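Side-chain contacts in type I polyketide synthase PikAII (Streptomyces venezuelae, PDB 3QP9), which supplies a C2-type ketoreductase domain of a modular polyketide synthase, which probably epimerises, rather than reduces, intermediates of the growing polyketide chain: residues W28-D33 against V491-F496; R382-A387 against D432-T437. All coordinates share one frame; numbering follows the deposited sequence.

How the contacts relate
Near the N terminus, strand 29-36 starts contact 1, whose second partner, at the start of helix 493-501, comes 458 residues later; the loop thus closed spans most of the chain. Contact 2 falls wholly within that span, and so the two loops nest without crossing. The centres of contacts 1 and 2 lie about 30 Å apart, and their nearest atoms about 9 Å. Strand 485-488 lies between strands 29-36 and 435-441, and D483, just before it, binds R29 through its carboxylate and T437 through its carbonyl. Contact 1 ties the chain's two ends together; contact 2 sets the end of helix 363-386 against the turn before strand 435-441, both within the KR domain.

Contact 1 of 2, residues W28-D33 against V491-F496; sequences WRYRID and VDWSSF
The ring of Y30 receives the edge of W493 over one face, with W493 CZ2 3.6 Å above the tyrosine plane and displaced toward its rim. The planes are inclined at 72°, giving an offset edge-to-face pair whose six-membered rings have centroids 5.4 Å apart. One face of the indole is taken by V491 of its own segment: V491 CG1 sits 3.4 Å above the plane of the W493 ring, over its centre. The phenol end of Y30 lies at the indole edge, and a water lies in plane at the edge of the tyrosine.

The two rings are also joined through their polar atoms. W493 NE1 donates to Y30 OH at 2.9 Å along a nearly straight path (163°), the oxygen staying close to the indole plane. Y30 OH in turn donates to the water at 2.7 Å, and the same water accepts from V491 N, so the buried hydroxyl both receives and gives a bond. With CG anti to the carbonyl carbon (chi1 -59°), Y30 reaches toward the helix start, and the two side chains run antiparallel past one another.

D492 N-caps the helix that presents W493. Its OD1 accepts a weak bond from S494 N, while its carbonyl O takes both S495 N and F496 N. R235 of strand 227-235 also touches both aromatic side chains.

Y30 belongs to a strand that pairs on its two sides with strands 227-235 and 485-488, the seam between the structural and catalytic subdomains characteristic of modular ketoreductases; here helix 493-501, near the C-terminal end, packs beside that seam.

Contact 2 of 2, residues R382-A387 against D432-T437; sequences RLLREA and DGPTVT
L384 and P434 make the apolar part of this contact. The nearest approach is from L384 CB to P434 CG, 3.8 Å, with the methyl L384 CD1 close behind at 4.2 Å from P434 CG. The ring also lies against the helix backbone, with P434 CD 3.8 Å from R385 N and 3.9 Å from R385 CA. Beyond P434, L384 touches L334 of helix 327-335, which places the leucine between a neighbouring helix and the turn.

R385 adds its aliphatic chain to the contact. Its CG stands 3.5 Å from G433 O, a van der Waals approach, and 4.1 Å from P434 CD, so the methylene part of the arginine crosses the proline while its charged end goes elsewhere. A chi1 of -125°, away from a staggered position, sets CG beside the turn, and a further bend at chi3 accompanies the salt bridge of NE with D381, one helical turn earlier. D381 touches P434 as well.

Backbone shape brings the turn to the helix. The peptide bond between G433 and P434 is cis, and G433 combines phi 108° with psi 180°, angles at which a CB would run into the D432 carbonyl oxygen. From this bend the chain runs straight into strand 435-441, where T435 and T437 pair with L397.

Within the helix, the R382 and E386 side chains form a salt bridge, NH2 to OE2 3.0 Å, with weak hydrogen-bond geometry.

No hydrogen bond or salt bridge joins the two segments. The contact rests on close packing of the proline ring and G433 carbonyl against the helix backbone and the L384 and R385 side-chain carbons. The cis peptide is part of the turn that places P434 there, while R382 is engaged with E386 and R385 with D381.

Contact 1 of 2, residues W28-D33 against V491-F496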
ATOM      1  N   TRP A  28      -8.413  -1.207  18.802  1.00 31.60           N
ATOM      2  CA  TRP A  28      -8.085  -1.695  17.437  1.00 29.85           C
ATOM      3  C   TRP A  28      -7.421  -0.616  16.545  1.00 27.96           C
ATOM      4  O   TRP A  28      -7.124  -0.918  15.407  1.00 24.96           O
ATOM      5  CB  TRP A  28      -9.359  -2.171  16.689  1.00 28.31           C
ATOM      6  CG  TRP A  28     -10.105  -3.283  17.338  1.00 29.25           C
ATOM      7  CD1 TRP A  28      -9.739  -4.012  18.421  1.00 28.14           C
ATOM      8  CD2 TRP A  28     -11.315  -3.857  16.858  1.00 25.74           C
ATOM      9  NE1 TRP A  28     -10.718  -4.933  18.703  1.00 30.30           N
ATOM     10  CE2 TRP A  28     -11.656  -4.908  17.722  1.00 30.30           C
ATOM     11  CE3 TRP A  28     -12.184  -3.541  15.807  1.00 28.99           C
ATOM     12  CZ2 TRP A  28     -12.829  -5.698  17.549  1.00 30.44           C
ATOM     13  CZ3 TRP A  28     -13.339  -4.342  15.625  1.00 32.02           C
ATOM     14  CH2 TRP A  28     -13.624  -5.417  16.496  1.00 31.32           C
ATOM     15  N   ARG A  29      -7.290   0.637  17.023  1.00 25.55           N
ATOM     16  CA  ARG A  29      -6.738   1.697  16.177  1.00 25.14           C
ATOM     17  C   ARG A  29      -5.226   1.813  16.198  1.00 24.81           C
ATOM     18  O   ARG A  29      -4.629   1.916  17.258  1.00 24.37           O
ATOM     19  CB  ARG A  29      -7.359   3.081  16.579  1.00 24.63           C
ATOM     20  CG  ARG A  29      -8.836   3.149  16.473  1.00 25.71           C
ATOM     21  CD  ARG A  29      -9.348   4.510  17.200  1.00 26.83           C
ATOM     22  NE  ARG A  29      -8.500   5.635  16.776  1.00 25.58           N
ATOM     23  CZ  ARG A  29      -8.626   6.279  15.606  1.00 31.32           C
ATOM     24  NH1 ARG A  29      -7.819   7.295  15.307  1.00 29.90           N
ATOM     25  NH2 ARG A  29      -9.652   6.015  14.780  1.00 25.59           N
ATOM     26  N   TYR A  30      -4.577   1.722  14.997  1.00 25.69           N
ATOM     27  CA  TYR A  30      -3.110   1.832  14.846  1.00 21.51           C
ATOM     28  C   TYR A  30      -2.849   2.807  13.781  1.00 20.65           C
ATOM     29  O   TYR A  30      -3.774   3.112  12.982  1.00 19.56           O
ATOM     30  CB  TYR A  30      -2.434   0.472  14.471  1.00 20.82           C
ATOM     31  CG  TYR A  30      -2.721  -0.551  15.549  1.00 24.14           C
ATOM     32  CD1 TYR A  30      -3.897  -1.299  15.515  1.00 24.12           C
ATOM     33  CD2 TYR A  30      -1.933  -0.624  16.666  1.00 28.06           C
ATOM     34  CE1 TYR A  30      -4.238  -2.235  16.544  1.00 27.52           C
ATOM     35  CE2 TYR A  30      -2.231  -1.609  17.706  1.00 25.46           C
ATOM     36  CZ  TYR A  30      -3.404  -2.347  17.610  1.00 23.52           C
ATOM     37  OH  TYR A  30      -3.681  -3.233  18.606  1.00 27.21           O
ATOM     38  N   ARG A  31      -1.622   3.310  13.702  1.00 20.87           N
ATOM     39  CA  ARG A  31      -1.316   4.112  12.499  1.00 21.85           C
ATOM     40  C   ARG A  31       0.121   4.003  12.251  1.00 21.35           C
ATOM     41  O   ARG A  31       0.908   3.610  13.159  1.00 23.26           O
ATOM     42  CB  ARG A  31      -1.673   5.611  12.786  1.00 23.78           C
ATOM     43  CG  ARG A  31      -0.984   6.210  14.089  1.00 30.61           C
ATOM     44  CD  ARG A  31      -0.855   7.814  14.159  1.00 38.75           C
ATOM     45  NE  ARG A  31      -1.006   8.217  15.548  1.00 45.40           N
ATOM     46  CZ  ARG A  31      -0.049   8.478  16.433  1.00 49.52           C
ATOM     47  NH1 ARG A  31      -0.411   8.769  17.671  1.00 55.47           N
ATOM     48  NH2 ARG A  31       1.230   8.507  16.131  1.00 49.68           N
ATOM     49  N   ILE A  32       0.563   4.508  11.108  1.00 22.76           N
ATOM     50  CA  ILE A  32       2.002   4.505  10.775  1.00 23.97           C
ATOM     51  C   ILE A  32       2.710   5.796  11.179  1.00 25.63           C
ATOM     52  O   ILE A  32       2.259   6.856  10.865  1.00 26.82           O
ATOM     53  CB  ILE A  32       2.262   4.152   9.257  1.00 23.58           C
ATOM     54  CG1 ILE A  32       1.992   2.636   8.980  1.00 21.15           C
ATOM     55  CG2 ILE A  32       3.746   4.473   8.774  1.00 27.68           C
ATOM     56  CD1 ILE A  32       2.953   1.681   9.682  1.00 22.66           C
ATOM     57  N   ASP A  33       3.782   5.711  11.967  1.00 24.71           N
ATOM     58  CA  ASP A  33       4.486   6.965  12.357  1.00 29.02           C
ATOM     59  C   ASP A  33       5.909   6.823  11.810  1.00 26.27           C
ATOM     60  O   ASP A  33       6.328   5.713  11.480  1.00 24.25           O
ATOM     61  CB  ASP A  33       4.513   7.113  13.888  1.00 28.86           C
ATOM     62  CG  ASP A  33       4.265   8.524  14.304  1.00 41.91           C
ATOM     63  OD1 ASP A  33       3.452   8.733  15.249  1.00 49.45           O
ATOM     64  OD2 ASP A  33       4.824   9.457  13.643  1.00 51.60           O
ATOM     65  N   VAL A 491      -5.667  -7.477  17.224  1.00 29.57           N
ATOM     66  CA  VAL A 491      -4.408  -8.180  17.200  1.00 31.24           C
ATOM     67  C   VAL A 491      -4.025  -8.549  18.657  1.00 32.95           C
ATOM     68  O   VAL A 491      -4.046  -7.686  19.550  1.00 32.82           O
ATOM     69  CB  VAL A 491      -3.279  -7.292  16.575  1.00 30.37           C
ATOM     70  CG1 VAL A 491      -2.051  -8.195  16.281  1.00 31.46           C
ATOM     71  CG2 VAL A 491      -3.714  -6.609  15.257  1.00 29.15           C
ATOM     72  N   ASP A 492      -3.783  -9.835  18.919  1.00 32.83           N
ATOM     73  CA  ASP A 492      -3.068 -10.268  20.126  1.00 34.38           C
ATOM     74  C   ASP A 492      -1.575 -10.226  19.765  1.00 33.19           C
ATOM     75  O   ASP A 492      -1.052 -11.156  19.176  1.00 31.64           O
ATOM     76  CB  ASP A 492      -3.498 -11.701  20.519  1.00 35.10           C
ATOM     77  CG  ASP A 492      -2.661 -12.303  21.651  1.00 38.98           C
ATOM     78  OD1 ASP A 492      -1.840 -11.646  22.361  1.00 37.91           O
ATOM     79  OD2 ASP A 492      -2.804 -13.522  21.808  1.00 45.43           O
ATOM     80  N   TRP A 493      -0.913  -9.141  20.164  1.00 31.95           N
ATOM     81  CA  TRP A 493       0.498  -8.925  19.867  1.00 33.41           C
ATOM     82  C   TRP A 493       1.451  -9.975  20.453  1.00 35.62           C
ATOM     83  O   TRP A 493       2.496 -10.210  19.900  1.00 35.22           O
ATOM     84  CB  TRP A 493       0.907  -7.473  20.289  1.00 33.26           C
ATOM     85  CG  TRP A 493       0.136  -6.457  19.479  1.00 29.47           C
ATOM     86  CD1 TRP A 493      -0.894  -5.665  19.884  1.00 27.47           C
ATOM     87  CD2 TRP A 493       0.315  -6.198  18.084  1.00 28.90           C
ATOM     88  NE1 TRP A 493      -1.338  -4.890  18.855  1.00 28.04           N
ATOM     89  CE2 TRP A 493      -0.621  -5.199  17.726  1.00 26.04           C
ATOM     90  CE3 TRP A 493       1.236  -6.669  17.112  1.00 26.44           C
ATOM     91  CZ2 TRP A 493      -0.725  -4.700  16.412  1.00 28.50           C
ATOM     92  CZ3 TRP A 493       1.138  -6.155  15.786  1.00 28.92           C
ATOM     93  CH2 TRP A 493       0.195  -5.171  15.472  1.00 26.12           C
ATOM     94  N   SER A 494       1.068 -10.590  21.584  1.00 37.34           N
ATOM     95  CA  SER A 494       1.880 -11.630  22.184  1.00 38.78           C
ATOM     96  C   SER A 494       2.009 -12.866  21.214  1.00 38.14           C
ATOM     97  O   SER A 494       3.014 -13.596  21.277  1.00 38.79           O
ATOM     98  CB  SER A 494       1.351 -11.952  23.601  1.00 39.33           C
ATOM     99  OG  SER A 494       0.108 -12.668  23.571  1.00 42.10           O
ATOM    100  N   SER A 495       1.040 -13.061  20.296  1.00 35.56           N
ATOM    101  CA  SER A 495       1.134 -14.117  19.265  1.00 36.01           C
ATOM    102  C   SER A 495       1.635 -13.553  17.974  1.00 34.16           C
ATOM    103  O   SER A 495       2.448 -14.160  17.303  1.00 31.90           O
ATOM    104  CB  SER A 495      -0.197 -14.803  19.013  1.00 36.71           C
ATOM    105  OG  SER A 495      -0.576 -15.426  20.234  1.00 43.17           O
ATOM    106  N   PHE A 496       1.187 -12.341  17.652  1.00 33.32           N
ATOM    107  CA  PHE A 496       1.559 -11.769  16.381  1.00 31.57           C
ATOM    108  C   PHE A 496       3.031 -11.405  16.223  1.00 31.24           C
ATOM    109  O   PHE A 496       3.609 -11.686  15.194  1.00 31.48           O
ATOM    110  CB  PHE A 496       0.656 -10.569  16.038  1.00 30.38           C
ATOM    111  CG  PHE A 496       0.860 -10.047  14.603  1.00 32.71           C
ATOM    112  CD1 PHE A 496      -0.010 -10.404  13.579  1.00 29.05           C
ATOM    113  CD2 PHE A 496       1.956  -9.189  14.314  1.00 31.77           C
ATOM    114  CE1 PHE A 496       0.239  -9.921  12.262  1.00 36.25           C
ATOM    115  CE2 PHE A 496       2.239  -8.703  13.042  1.00 33.59           C
ATOM    116  CZ  PHE A 496       1.358  -9.031  11.989  1.00 35.45           C
TER
HETATM  117  O   HOH W   1      -5.946  -4.701  18.170  1.00 33.31           O

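Contact 2 of 2, residues R382-A387 against D432-T437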
ATOM      1  N   ARG A 382      -9.564  10.858  -9.290  1.00 33.90           N
ATOM      2  CA  ARG A 382      -9.476  11.824 -10.418  1.00 36.01           C
ATOM      3  C   ARG A 382     -10.796  12.524 -10.818  1.00 37.78           C
ATOM      4  O   ARG A 382     -10.865  13.771 -10.830  1.00 37.13           O
ATOM      5  CB  ARG A 382      -8.804  11.237 -11.661  1.00 36.05           C
ATOM      6  CG  ARG A 382      -8.685  12.294 -12.765  1.00 40.52           C
ATOM      7  CD  ARG A 382      -7.751  11.804 -13.871  1.00 44.34           C
ATOM      8  NE  ARG A 382      -8.269  10.661 -14.653  1.00 45.21           N
ATOM      9  CZ  ARG A 382      -9.185  10.756 -15.627  1.00 46.87           C
ATOM     10  NH1 ARG A 382      -9.562   9.675 -16.312  1.00 46.68           N
ATOM     11  NH2 ARG A 382      -9.724  11.930 -15.934  1.00 45.90           N
ATOM     12  N   LEU A 383     -11.841  11.767 -11.127  1.00 38.20           N
ATOM     13  CA  LEU A 383     -13.129  12.421 -11.518  1.00 39.40           C
ATOM     14  C   LEU A 383     -13.760  13.305 -10.442  1.00 40.81           C
ATOM     15  O   LEU A 383     -14.396  14.342 -10.763  1.00 42.20           O
ATOM     16  CB  LEU A 383     -14.136  11.364 -12.000  1.00 38.31           C
ATOM     17  CG  LEU A 383     -13.535  10.457 -13.081  1.00 41.37           C
ATOM     18  CD1 LEU A 383     -14.357   9.169 -13.174  1.00 40.29           C
ATOM     19  CD2 LEU A 383     -13.458  11.211 -14.435  1.00 41.91           C
ATOM     20  N   LEU A 384     -13.610  12.906  -9.173  1.00 39.63           N
ATOM     21  CA  LEU A 384     -14.098  13.714  -8.043  1.00 40.33           C
ATOM     22  C   LEU A 384     -13.268  14.965  -7.843  1.00 41.59           C
ATOM     23  O   LEU A 384     -13.788  15.990  -7.377  1.00 42.14           O
ATOM     24  CB  LEU A 384     -14.122  12.934  -6.731  1.00 37.37           C
ATOM     25  CG  LEU A 384     -15.123  11.764  -6.596  1.00 42.17           C
ATOM     26  CD1 LEU A 384     -15.134  11.144  -5.212  1.00 37.16           C
ATOM     27  CD2 LEU A 384     -16.557  12.161  -7.036  1.00 40.67           C
ATOM     28  N   ARG A 385     -11.975  14.854  -8.132  1.00 43.64           N
ATOM     29  CA  ARG A 385     -11.043  15.981  -8.091  1.00 46.08           C
ATOM     30  C   ARG A 385     -11.513  16.943  -9.182  1.00 46.56           C
ATOM     31  O   ARG A 385     -11.715  18.132  -8.925  1.00 46.22           O
ATOM     32  CB  ARG A 385      -9.586  15.473  -8.317  1.00 46.97           C
ATOM     33  CG  ARG A 385      -8.548  15.882  -7.200  1.00 52.51           C
ATOM     34  CD  ARG A 385      -7.249  14.993  -7.051  1.00 56.79           C
ATOM     35  NE  ARG A 385      -6.894  14.128  -8.191  1.00 63.74           N
ATOM     36  CZ  ARG A 385      -6.475  14.520  -9.409  1.00 64.85           C
ATOM     37  NH1 ARG A 385      -6.361  15.816  -9.738  1.00 65.05           N
ATOM     38  NH2 ARG A 385      -6.193  13.591 -10.322  1.00 63.45           N
ATOM     39  N   GLU A 386     -11.728  16.404 -10.385  1.00 47.93           N
ATOM     40  CA  GLU A 386     -12.078  17.177 -11.583  1.00 50.66           C
ATOM     41  C   GLU A 386     -13.468  17.870 -11.474  1.00 53.01           C
ATOM     42  O   GLU A 386     -13.719  18.893 -12.117  1.00 53.89           O
ATOM     43  CB  GLU A 386     -11.864  16.317 -12.874  1.00 50.37           C
ATOM     44  CG  GLU A 386     -10.401  16.441 -13.455  1.00 52.38           C
ATOM     45  CD  GLU A 386      -9.880  15.297 -14.418  1.00 54.84           C
ATOM     46  OE1 GLU A 386      -8.622  15.103 -14.538  1.00 51.92           O
ATOM     47  OE2 GLU A 386     -10.715  14.638 -15.077  1.00 53.24           O
ATOM     48  N   ALA A 387     -14.346  17.339 -10.618  1.00 54.49           N
ATOM     49  CA  ALA A 387     -15.623  17.957 -10.344  1.00 56.52           C
ATOM     50  C   ALA A 387     -15.513  19.031  -9.242  1.00 58.10           C
ATOM     51  O   ALA A 387     -16.518  19.511  -8.768  1.00 58.07           O
ATOM     52  CB  ALA A 387     -16.708  16.895  -9.988  1.00 55.82           C
ATOM     53  N   ASP A 432      -8.614  20.888  -3.332  1.00 52.72           N
ATOM     54  CA  ASP A 432     -10.062  21.165  -3.237  1.00 52.74           C
ATOM     55  C   ASP A 432     -10.931  19.986  -2.792  1.00 51.52           C
ATOM     56  O   ASP A 432     -12.157  20.112  -2.709  1.00 51.71           O
ATOM     57  CB  ASP A 432     -10.605  21.867  -4.513  1.00 53.63           C
ATOM     58  CG  ASP A 432     -10.332  23.405  -4.507  1.00 55.71           C
ATOM     59  OD1 ASP A 432      -9.168  23.804  -4.675  1.00 56.73           O
ATOM     60  OD2 ASP A 432     -11.275  24.203  -4.305  1.00 57.56           O
ATOM     61  N   GLY A 433     -10.307  18.860  -2.471  1.00 49.75           N
ATOM     62  CA  GLY A 433     -11.074  17.632  -2.209  1.00 47.60           C
ATOM     63  C   GLY A 433     -10.852  16.711  -3.392  1.00 46.18           C
ATOM     64  O   GLY A 433     -10.056  17.056  -4.264  1.00 48.26           O
ATOM     65  N   PRO A 434     -11.460  15.507  -3.392  1.00 43.24           N
ATOM     66  CA  PRO A 434     -12.209  14.960  -2.254  1.00 40.59           C
ATOM     67  C   PRO A 434     -11.257  14.737  -1.063  1.00 39.91           C
ATOM     68  O   PRO A 434     -10.027  14.588  -1.236  1.00 39.09           O
ATOM     69  CB  PRO A 434     -12.697  13.605  -2.793  1.00 41.51           C
ATOM     70  CG  PRO A 434     -11.690  13.176  -3.840  1.00 39.94           C
ATOM     71  CD  PRO A 434     -11.261  14.507  -4.464  1.00 42.50           C
ATOM     72  N   THR A 435     -11.797  14.634   0.139  1.00 37.94           N
ATOM     73  CA  THR A 435     -10.969  14.332   1.270  1.00 36.39           C
ATOM     74  C   THR A 435     -10.895  12.812   1.300  1.00 33.79           C
ATOM     75  O   THR A 435     -11.912  12.141   1.533  1.00 33.24           O
ATOM     76  CB  THR A 435     -11.691  14.770   2.507  1.00 37.83           C
ATOM     77  OG1 THR A 435     -11.888  16.203   2.445  1.00 43.12           O
ATOM     78  CG2 THR A 435     -10.896  14.370   3.781  1.00 36.72           C
ATOM     79  N   VAL A 436      -9.717  12.255   1.083  1.00 31.87           N
ATOM     80  CA  VAL A 436      -9.569  10.766   1.013  1.00 30.31           C
ATOM     81  C   VAL A 436      -9.148  10.181   2.351  1.00 30.12           C
ATOM     82  O   VAL A 436      -8.219  10.721   2.997  1.00 30.65           O
ATOM     83  CB  VAL A 436      -8.552  10.399  -0.012  1.00 30.12           C
ATOM     84  CG1 VAL A 436      -8.312   8.777  -0.018  1.00 31.11           C
ATOM     85  CG2 VAL A 436      -8.960  10.974  -1.371  1.00 30.92           C
ATOM     86  N   THR A 437      -9.818   9.114   2.815  1.00 28.20           N
ATOM     87  CA  THR A 437      -9.366   8.404   4.014  1.00 26.61           C
ATOM     88  C   THR A 437      -9.091   7.019   3.506  1.00 27.72           C
ATOM     89  O   THR A 437      -9.911   6.520   2.720  1.00 28.85           O
ATOM     90  CB  THR A 437     -10.487   8.389   5.097  1.00 26.52           C
ATOM     91  OG1 THR A 437     -10.697   9.728   5.597  1.00 28.02           O
ATOM     92  CG2 THR A 437     -10.143   7.497   6.301  1.00 26.45           C
TER